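Local coordinates for methyltransferase domain-containing protein (Pyrococcus horikoshii, PDB 1VE3) that binds S-adenosylmethionine and is probably a methyltransferase that transfers its methyl group to a substrate not yet identified, at residues M140-L145 with Y218-V223; L201-Y206 with T222-K227. One frame throughout, in Å; residues are numbered along the deposited sequence.

Contact 1. Residues M140-L145 with Y218-V223; sequences MYFTDL and YSYLTV
The Tyr141 ring reaches across to the neighbouring strand beside Ser219, obliquely: its CD1 lies 3.3 Å from Tyr220 O, and its OH ends 3.1 Å from Ser219 CB. CG stands anti to the backbone N (chi1 170°), which starts the ring off beside the carbonyl carbon. Ser219 OG and Thr143 OG1 share a 3.0 Å hydrogen bond that either could donate; Tyr141 OH offers the same Ser219 OG a weak alternative that may compete for its proton. An alanine in place of Tyr141 would probably leave Ser219 CB without the ring it packs against and Ser219 OG with Thr143 OG1 as its remaining partner across the strands.

Strand 219-226 runs antiparallel to 136-143 and is the reversed seventh strand, placed between the fifth and sixth (order 3-2-1-4-5-7-6), of the Rossmann-like class I methyltransferase sheet. Paired N-H...O bonds join Met140 with Thr222 and Phe142 with Tyr220; the Tyr220 N to Phe142 O bond, 3.0 Å, is nearly straight at 168°.

On the face opposite Tyr141, the rings of Phe142 and Tyr220 cross obliquely, planes 36° apart, with Phe142 CE1 4.0 Å from Tyr220 CB. Thr222 OG1, bonded to Glu212, lies at the Phe142 ring edge. Asp144 OD1 caps the following helix at Glu147 N. Asp144 OD2 accepts from Lys196 N and from a water that also bonds Tyr220 OH.

Contact 2. Residues L201-Y206 with T222-K227; sequences LLAKLY and TVYNPK
Ala203 CB meets the hydroxyl end of the Tyr224 ring, 3.5 Å from Tyr224 OH and 3.6 Å from Tyr224 CZ, with CE1 and CE2 of that ring almost equally distant from it at 3.9 and 4.0 Å. This apolar touch is made by a single methyl group, and its approach to the ring plane is oblique. The CA-CB bonds of both residues point toward the opposing segment. Thr222 CG2 sits over one face of the same ring, 3.1 Å above the plane and displaced to the ring's margin, so the ring is bounded by its own strand as well as by the helix.

Through this alanine helix 196-203 touches strand 219-226 near its C-terminal end; the same helix also meets Met140 and Phe142 of strand 136-143. Strand 219-226 lies between strands 136-143 and 207-215 in the mixed sheet of this Rossmann-like domain. The chain continues through Tyr206 into strand 207-215, outermost within this chain. Tyr206 itself turns its ring to helix 118-131, touching Phe125 and bonding Asn122 through its hydroxyl.

The polar part gathers on Lys227, the last residue of the chain. Lys227 N donates to Tyr206 O at 3.1 Å, a bent bond with an N-H...O angle of 139°, the N-H approaching 20° out of the carbonyl plane. Beyond CG the lysine chain is extended, and Lys227 CG passes 3.4 Å from Tyr206 O. At its far end NZ makes a weak hydrogen bond to Lys204 O. The terminal carboxylate has a long, weak ion pair between OXT and Arg129 on helix 118-131.

In the fold
Both contacts use strand 219-226, and their segments overlap at Thr222 and Val223, with centres about 13 Å apart. Contact 1 joins two neighbouring strands within the sheet, and seven of its ten touching residues are buried; contact 2 joins the strand's later half to segment 201-206, toward the end of helix 196-203, and is only partly buried. They bury 506 Å² and 220 Å² respectively. Regular backbone pairing dominates the first, whereas the second relies on a methyl-to-ring touch and isolated bonds at the chain terminus. Contact 1 also approaches the cofactor, with the Tyr141 side chain about 7 Å from bound S-adenosylmethionine, while contact 2 lies away from the annotated sites.

Contact 1. Residues M140-L145 with Y218-V223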
HETATM    1  N   MSE A 140       4.422 -11.471  16.538  1.00 30.34           N
HETATM    2  CA  MSE A 140       3.570 -10.293  16.606  1.00 31.42           C
HETATM    3  C   MSE A 140       4.270  -8.992  16.218  1.00 30.47           C
HETATM    4  O   MSE A 140       5.484  -8.836  16.357  1.00 28.54           O
HETATM    5  CB  MSE A 140       2.895 -10.172  17.995  1.00 34.61           C
HETATM    6  CG  MSE A 140       3.658  -9.475  19.118  1.00 40.73           C
HETATM    7 SE   MSE A 140       2.472  -9.033  20.661  1.00 45.06          SE
HETATM    8  CE  MSE A 140       2.081  -7.212  20.213  1.00 44.54           C
ATOM      9  N   TYR A 141       3.481  -8.073  15.682  1.00 30.93           N
ATOM     10  CA  TYR A 141       3.980  -6.777  15.268  1.00 31.74           C
ATOM     11  C   TYR A 141       3.119  -5.757  15.979  1.00 32.24           C
ATOM     12  O   TYR A 141       1.888  -5.834  15.937  1.00 31.43           O
ATOM     13  CB  TYR A 141       3.847  -6.602  13.754  1.00 31.62           C
ATOM     14  CG  TYR A 141       4.135  -5.190  13.296  1.00 31.38           C
ATOM     15  CD1 TYR A 141       5.445  -4.715  13.195  1.00 31.73           C
ATOM     16  CD2 TYR A 141       3.096  -4.320  12.983  1.00 32.12           C
ATOM     17  CE1 TYR A 141       5.702  -3.404  12.793  1.00 35.09           C
ATOM     18  CE2 TYR A 141       3.342  -3.013  12.582  1.00 34.01           C
ATOM     19  CZ  TYR A 141       4.640  -2.560  12.488  1.00 33.68           C
ATOM     20  OH  TYR A 141       4.867  -1.254  12.105  1.00 36.92           O
ATOM     21  N   PHE A 142       3.759  -4.814  16.653  1.00 34.52           N
ATOM     22  CA  PHE A 142       3.013  -3.798  17.374  1.00 36.88           C
ATOM     23  C   PHE A 142       3.775  -2.495  17.378  1.00 38.24           C
ATOM     24  O   PHE A 142       4.968  -2.447  17.062  1.00 38.61           O
ATOM     25  CB  PHE A 142       2.737  -4.234  18.824  1.00 37.42           C
ATOM     26  CG  PHE A 142       3.974  -4.349  19.679  1.00 40.60           C
ATOM     27  CD1 PHE A 142       4.833  -5.441  19.550  1.00 42.04           C
ATOM     28  CD2 PHE A 142       4.296  -3.352  20.592  1.00 38.94           C
ATOM     29  CE1 PHE A 142       5.997  -5.536  20.318  1.00 42.77           C
ATOM     30  CE2 PHE A 142       5.454  -3.437  21.361  1.00 42.33           C
ATOM     31  CZ  PHE A 142       6.308  -4.530  21.224  1.00 42.30           C
ATOM     32  N   THR A 143       3.074  -1.436  17.746  1.00 36.09           N
ATOM     33  CA  THR A 143       3.673  -0.121  17.794  1.00 36.14           C
ATOM     34  C   THR A 143       3.725   0.342  19.240  1.00 36.24           C
ATOM     35  O   THR A 143       2.750   0.205  19.977  1.00 34.87           O
ATOM     36  CB  THR A 143       2.851   0.874  16.945  1.00 33.71           C
ATOM     37  OG1 THR A 143       2.861   0.432  15.583  1.00 36.70           O
ATOM     38  CG2 THR A 143       3.435   2.281  17.022  1.00 33.27           C
ATOM     39  N   ASP A 144       4.879   0.862  19.647  1.00 36.09           N
ATOM     40  CA  ASP A 144       5.035   1.368  20.997  1.00 37.52           C
ATOM     41  C   ASP A 144       4.294   2.703  20.999  1.00 37.79           C
ATOM     42  O   ASP A 144       4.883   3.764  20.764  1.00 35.73           O
ATOM     43  CB  ASP A 144       6.515   1.580  21.322  1.00 37.87           C
ATOM     44  CG  ASP A 144       6.746   1.981  22.772  1.00 39.57           C
ATOM     45  OD1 ASP A 144       5.990   2.835  23.282  1.00 39.28           O
ATOM     46  OD2 ASP A 144       7.692   1.453  23.399  1.00 39.22           O
ATOM     47  N   LEU A 145       2.990   2.636  21.241  1.00 38.96           N
ATOM     48  CA  LEU A 145       2.336   3.928  21.125  1.00 41.48           C
ATOM     49  C   LEU A 145       2.619   4.792  22.350  1.00 42.61           C
ATOM     50  O   LEU A 145       2.510   6.011  22.321  1.00 41.93           O
ATOM     51  CB  LEU A 145       0.831   3.691  20.992  1.00 42.06           C
ATOM     52  CG  LEU A 145       0.070   4.957  20.591  1.00 42.86           C
ATOM     53  CD1 LEU A 145       1.003   6.148  20.358  1.00 45.60           C
ATOM     54  CD2 LEU A 145      -0.733   4.784  19.303  1.00 46.44           C
ATOM     55  N   TYR A 218       9.301   3.414  15.815  1.00 52.67           N
ATOM     56  CA  TYR A 218       8.926   2.786  17.074  1.00 52.24           C
ATOM     57  C   TYR A 218       8.049   1.547  16.985  1.00 48.01           C
ATOM     58  O   TYR A 218       7.222   1.307  17.859  1.00 48.69           O
ATOM     59  CB  TYR A 218       8.275   3.824  17.992  1.00 57.40           C
ATOM     60  CG  TYR A 218       9.253   4.447  18.968  1.00 63.81           C
ATOM     61  CD1 TYR A 218       9.149   5.791  19.332  1.00 65.85           C
ATOM     62  CD2 TYR A 218      10.279   3.685  19.538  1.00 65.04           C
ATOM     63  CE1 TYR A 218      10.046   6.364  20.242  1.00 68.34           C
ATOM     64  CE2 TYR A 218      11.175   4.245  20.447  1.00 67.79           C
ATOM     65  CZ  TYR A 218      11.054   5.583  20.794  1.00 68.55           C
ATOM     66  OH  TYR A 218      11.937   6.138  21.694  1.00 70.17           O
ATOM     67  N   SER A 219       8.238   0.751  15.942  1.00 43.61           N
ATOM     68  CA  SER A 219       7.462  -0.472  15.781  1.00 42.19           C
ATOM     69  C   SER A 219       8.375  -1.684  15.861  1.00 40.30           C
ATOM     70  O   SER A 219       9.568  -1.600  15.543  1.00 40.38           O
ATOM     71  CB  SER A 219       6.705  -0.452  14.454  1.00 40.60           C
ATOM     72  OG  SER A 219       5.688   0.526  14.494  1.00 42.03           O
ATOM     73  N   TYR A 220       7.816  -2.812  16.288  1.00 38.92           N
ATOM     74  CA  TYR A 220       8.604  -4.033  16.447  1.00 37.01           C
ATOM     75  C   TYR A 220       7.951  -5.310  15.972  1.00 34.95           C
ATOM     76  O   TYR A 220       6.751  -5.519  16.160  1.00 34.08           O
ATOM     77  CB  TYR A 220       8.960  -4.232  17.918  1.00 38.27           C
ATOM     78  CG  TYR A 220       9.718  -3.083  18.509  1.00 39.71           C
ATOM     79  CD1 TYR A 220      11.108  -3.018  18.422  1.00 40.10           C
ATOM     80  CD2 TYR A 220       9.041  -2.028  19.106  1.00 39.98           C
ATOM     81  CE1 TYR A 220      11.798  -1.926  18.914  1.00 41.83           C
ATOM     82  CE2 TYR A 220       9.717  -0.935  19.596  1.00 42.71           C
ATOM     83  CZ  TYR A 220      11.094  -0.886  19.498  1.00 42.28           C
ATOM     84  OH  TYR A 220      11.755   0.217  19.978  1.00 47.03           O
ATOM     85  N   LEU A 221       8.754  -6.168  15.350  1.00 34.49           N
ATOM     86  CA  LEU A 221       8.298  -7.473  14.908  1.00 34.85           C
ATOM     87  C   LEU A 221       9.040  -8.400  15.852  1.00 32.98           C
ATOM     88  O   LEU A 221      10.269  -8.418  15.855  1.00 34.67           O
ATOM     89  CB  LEU A 221       8.727  -7.773  13.474  1.00 35.50           C
ATOM     90  CG  LEU A 221       8.328  -9.184  13.053  1.00 38.26           C
ATOM     91  CD1 LEU A 221       6.849  -9.216  12.726  1.00 34.37           C
ATOM     92  CD2 LEU A 221       9.148  -9.618  11.860  1.00 39.66           C
ATOM     93  N   THR A 222       8.304  -9.152  16.664  1.00 32.36           N
ATOM     94  CA  THR A 222       8.937 -10.059  17.616  1.00 30.55           C
ATOM     95  C   THR A 222       8.589 -11.521  17.368  1.00 30.82           C
ATOM     96  O   THR A 222       7.446 -11.850  17.066  1.00 30.21           O
ATOM     97  CB  THR A 222       8.535  -9.714  19.062  1.00 32.20           C
ATOM     98  OG1 THR A 222       8.880  -8.351  19.341  1.00 34.49           O
ATOM     99  CG2 THR A 222       9.271 -10.621  20.037  1.00 34.86           C
ATOM    100  N   VAL A 223       9.583 -12.395  17.496  1.00 30.55           N
ATOM    101  CA  VAL A 223       9.372 -13.824  17.303  1.00 31.32           C
ATOM    102  C   VAL A 223       9.504 -14.526  18.658  1.00 30.79           C
ATOM    103  O   VAL A 223      10.546 -14.460  19.303  1.00 30.38           O
ATOM    104  CB  VAL A 223      10.392 -14.406  16.295  1.00 32.34           C
ATOM    105  CG1 VAL A 223      10.147 -15.895  16.102  1.00 32.32           C
ATOM    106  CG2 VAL A 223      10.253 -13.684  14.951  1.00 35.20           C
TER
HETATM  107  O   HOH W   1      10.253   1.627  22.001  1.00 43.70           O

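Contact 2. Residues L201-Y206 with T222-K227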
ATOM      1  N   LEU A 201       7.134  -7.723  29.092  1.00 28.29           N
ATOM      2  CA  LEU A 201       6.774  -8.201  30.456  1.00 28.67           C
ATOM      3  C   LEU A 201       5.668  -9.302  30.522  1.00 28.65           C
ATOM      4  O   LEU A 201       5.790 -10.301  31.219  1.00 29.01           O
ATOM      5  CB  LEU A 201       6.352  -6.990  31.289  1.00 30.54           C
ATOM      6  CG  LEU A 201       6.154  -7.337  32.768  1.00 32.41           C
ATOM      7  CD1 LEU A 201       7.370  -8.041  33.370  1.00 30.54           C
ATOM      8  CD2 LEU A 201       5.900  -6.104  33.637  1.00 31.15           C
ATOM      9  N   LEU A 202       4.588  -9.052  29.760  1.00 28.49           N
ATOM     10  CA  LEU A 202       3.491  -9.999  29.820  1.00 26.30           C
ATOM     11  C   LEU A 202       3.964 -11.156  28.978  1.00 26.09           C
ATOM     12  O   LEU A 202       3.629 -12.301  29.282  1.00 27.32           O
ATOM     13  CB  LEU A 202       2.235  -9.375  29.296  1.00 26.33           C
ATOM     14  CG  LEU A 202       1.537  -8.353  30.207  1.00 29.51           C
ATOM     15  CD1 LEU A 202       0.234  -7.881  29.562  1.00 28.67           C
ATOM     16  CD2 LEU A 202       1.236  -8.993  31.557  1.00 27.08           C
ATOM     17  N   ALA A 203       4.706 -10.881  27.911  1.00 26.68           N
ATOM     18  CA  ALA A 203       5.183 -11.945  27.040  1.00 29.22           C
ATOM     19  C   ALA A 203       6.107 -12.897  27.808  1.00 29.11           C
ATOM     20  O   ALA A 203       6.047 -14.113  27.617  1.00 27.42           O
ATOM     21  CB  ALA A 203       5.920 -11.354  25.832  1.00 30.01           C
ATOM     22  N   LYS A 204       6.941 -12.339  28.686  1.00 31.21           N
ATOM     23  CA  LYS A 204       7.885 -13.140  29.476  1.00 32.93           C
ATOM     24  C   LYS A 204       7.228 -14.192  30.369  1.00 34.27           C
ATOM     25  O   LYS A 204       7.908 -15.097  30.864  1.00 34.23           O
ATOM     26  CB  LYS A 204       8.762 -12.232  30.343  1.00 34.16           C
ATOM     27  CG  LYS A 204       9.755 -11.373  29.572  1.00 36.43           C
ATOM     28  CD  LYS A 204      10.592 -10.536  30.522  1.00 39.26           C
ATOM     29  CE  LYS A 204      11.609  -9.668  29.777  1.00 42.12           C
ATOM     30  NZ  LYS A 204      12.636 -10.463  29.040  1.00 44.83           N
ATOM     31  N   LEU A 205       5.919 -14.079  30.584  1.00 33.16           N
ATOM     32  CA  LEU A 205       5.217 -15.051  31.417  1.00 34.97           C
ATOM     33  C   LEU A 205       4.899 -16.318  30.630  1.00 35.07           C
ATOM     34  O   LEU A 205       4.700 -17.387  31.213  1.00 36.41           O
ATOM     35  CB  LEU A 205       3.897 -14.476  31.955  1.00 33.55           C
ATOM     36  CG  LEU A 205       3.882 -13.127  32.677  1.00 35.79           C
ATOM     37  CD1 LEU A 205       2.503 -12.909  33.308  1.00 33.51           C
ATOM     38  CD2 LEU A 205       4.968 -13.080  33.744  1.00 35.78           C
ATOM     39  N   TYR A 206       4.869 -16.202  29.307  1.00 34.67           N
ATOM     40  CA  TYR A 206       4.516 -17.336  28.460  1.00 34.56           C
ATOM     41  C   TYR A 206       5.516 -17.710  27.378  1.00 33.85           C
ATOM     42  O   TYR A 206       5.487 -18.832  26.879  1.00 34.74           O
ATOM     43  CB  TYR A 206       3.160 -17.065  27.799  1.00 34.41           C
ATOM     44  CG  TYR A 206       2.097 -16.619  28.780  1.00 33.42           C
ATOM     45  CD1 TYR A 206       1.566 -17.510  29.708  1.00 34.52           C
ATOM     46  CD2 TYR A 206       1.674 -15.287  28.824  1.00 35.26           C
ATOM     47  CE1 TYR A 206       0.644 -17.093  30.661  1.00 34.30           C
ATOM     48  CE2 TYR A 206       0.755 -14.854  29.772  1.00 31.83           C
ATOM     49  CZ  TYR A 206       0.244 -15.762  30.691  1.00 34.99           C
ATOM     50  OH  TYR A 206      -0.647 -15.345  31.649  1.00 33.24           O
ATOM     51  N   THR A 222       8.304  -9.152  16.664  1.00 32.36           N
ATOM     52  CA  THR A 222       8.937 -10.059  17.616  1.00 30.55           C
ATOM     53  C   THR A 222       8.589 -11.521  17.368  1.00 30.82           C
ATOM     54  O   THR A 222       7.446 -11.850  17.066  1.00 30.21           O
ATOM     55  CB  THR A 222       8.535  -9.714  19.062  1.00 32.20           C
ATOM     56  OG1 THR A 222       8.880  -8.351  19.341  1.00 34.49           O
ATOM     57  CG2 THR A 222       9.271 -10.621  20.037  1.00 34.86           C
ATOM     58  N   VAL A 223       9.583 -12.395  17.496  1.00 30.55           N
ATOM     59  CA  VAL A 223       9.372 -13.824  17.303  1.00 31.32           C
ATOM     60  C   VAL A 223       9.504 -14.526  18.658  1.00 30.79           C
ATOM     61  O   VAL A 223      10.546 -14.460  19.303  1.00 30.38           O
ATOM     62  CB  VAL A 223      10.392 -14.406  16.295  1.00 32.34           C
ATOM     63  CG1 VAL A 223      10.147 -15.895  16.102  1.00 32.32           C
ATOM     64  CG2 VAL A 223      10.253 -13.684  14.951  1.00 35.20           C
ATOM     65  N   TYR A 224       8.438 -15.197  19.079  1.00 31.10           N
ATOM     66  CA  TYR A 224       8.414 -15.882  20.369  1.00 31.74           C
ATOM     67  C   TYR A 224       8.234 -17.394  20.273  1.00 31.89           C
ATOM     68  O   TYR A 224       7.603 -17.899  19.349  1.00 32.76           O
ATOM     69  CB  TYR A 224       7.277 -15.318  21.239  1.00 30.18           C
ATOM     70  CG  TYR A 224       7.535 -13.945  21.825  1.00 29.81           C
ATOM     71  CD1 TYR A 224       8.523 -13.753  22.788  1.00 31.39           C
ATOM     72  CD2 TYR A 224       6.781 -12.844  21.431  1.00 29.57           C
ATOM     73  CE1 TYR A 224       8.752 -12.504  23.346  1.00 30.41           C
ATOM     74  CE2 TYR A 224       6.997 -11.584  21.986  1.00 28.49           C
ATOM     75  CZ  TYR A 224       7.985 -11.423  22.941  1.00 31.40           C
ATOM     76  OH  TYR A 224       8.208 -10.186  23.499  1.00 34.81           O
ATOM     77  N   ASN A 225       8.789 -18.106  21.250  1.00 32.08           N
ATOM     78  CA  ASN A 225       8.662 -19.557  21.323  1.00 32.48           C
ATOM     79  C   ASN A 225       7.941 -19.831  22.642  1.00 34.06           C
ATOM     80  O   ASN A 225       8.292 -19.261  23.673  1.00 32.33           O
ATOM     81  CB  ASN A 225      10.040 -20.217  21.336  1.00 33.63           C
ATOM     82  CG  ASN A 225      10.826 -19.951  20.065  1.00 33.37           C
ATOM     83  OD1 ASN A 225      12.053 -19.937  20.079  1.00 32.11           O
ATOM     84  ND2 ASN A 225      10.118 -19.749  18.957  1.00 34.59           N
ATOM     85  N   PRO A 226       6.923 -20.704  22.620  1.00 35.30           N
ATOM     86  CA  PRO A 226       6.143 -21.058  23.807  1.00 38.84           C
ATOM     87  C   PRO A 226       6.918 -21.859  24.847  1.00 42.01           C
ATOM     88  O   PRO A 226       7.844 -22.594  24.513  1.00 42.42           O
ATOM     89  CB  PRO A 226       4.982 -21.854  23.223  1.00 38.38           C
ATOM     90  CG  PRO A 226       5.620 -22.549  22.070  1.00 36.46           C
ATOM     91  CD  PRO A 226       6.441 -21.450  21.442  1.00 36.64           C
ATOM     92  N   LYS A 227       6.533 -21.700  26.110  1.00 45.34           N
ATOM     93  CA  LYS A 227       7.169 -22.421  27.204  1.00 49.31           C
ATOM     94  C   LYS A 227       6.303 -23.618  27.585  1.00 51.44           C
ATOM     95  O   LYS A 227       5.157 -23.700  27.089  1.00 50.73           O
ATOM     96  CB  LYS A 227       7.333 -21.518  28.425  1.00 50.19           C
ATOM     97  CG  LYS A 227       8.201 -20.301  28.198  1.00 51.39           C
ATOM     98  CD  LYS A 227       8.495 -19.621  29.521  1.00 53.44           C
ATOM     99  CE  LYS A 227       9.346 -18.383  29.329  1.00 53.54           C
ATOM    100  NZ  LYS A 227       9.854 -17.895  30.631  1.00 53.39           N
ATOM    101  OXT LYS A 227       6.784 -24.450  28.386  1.00 55.05           O
TER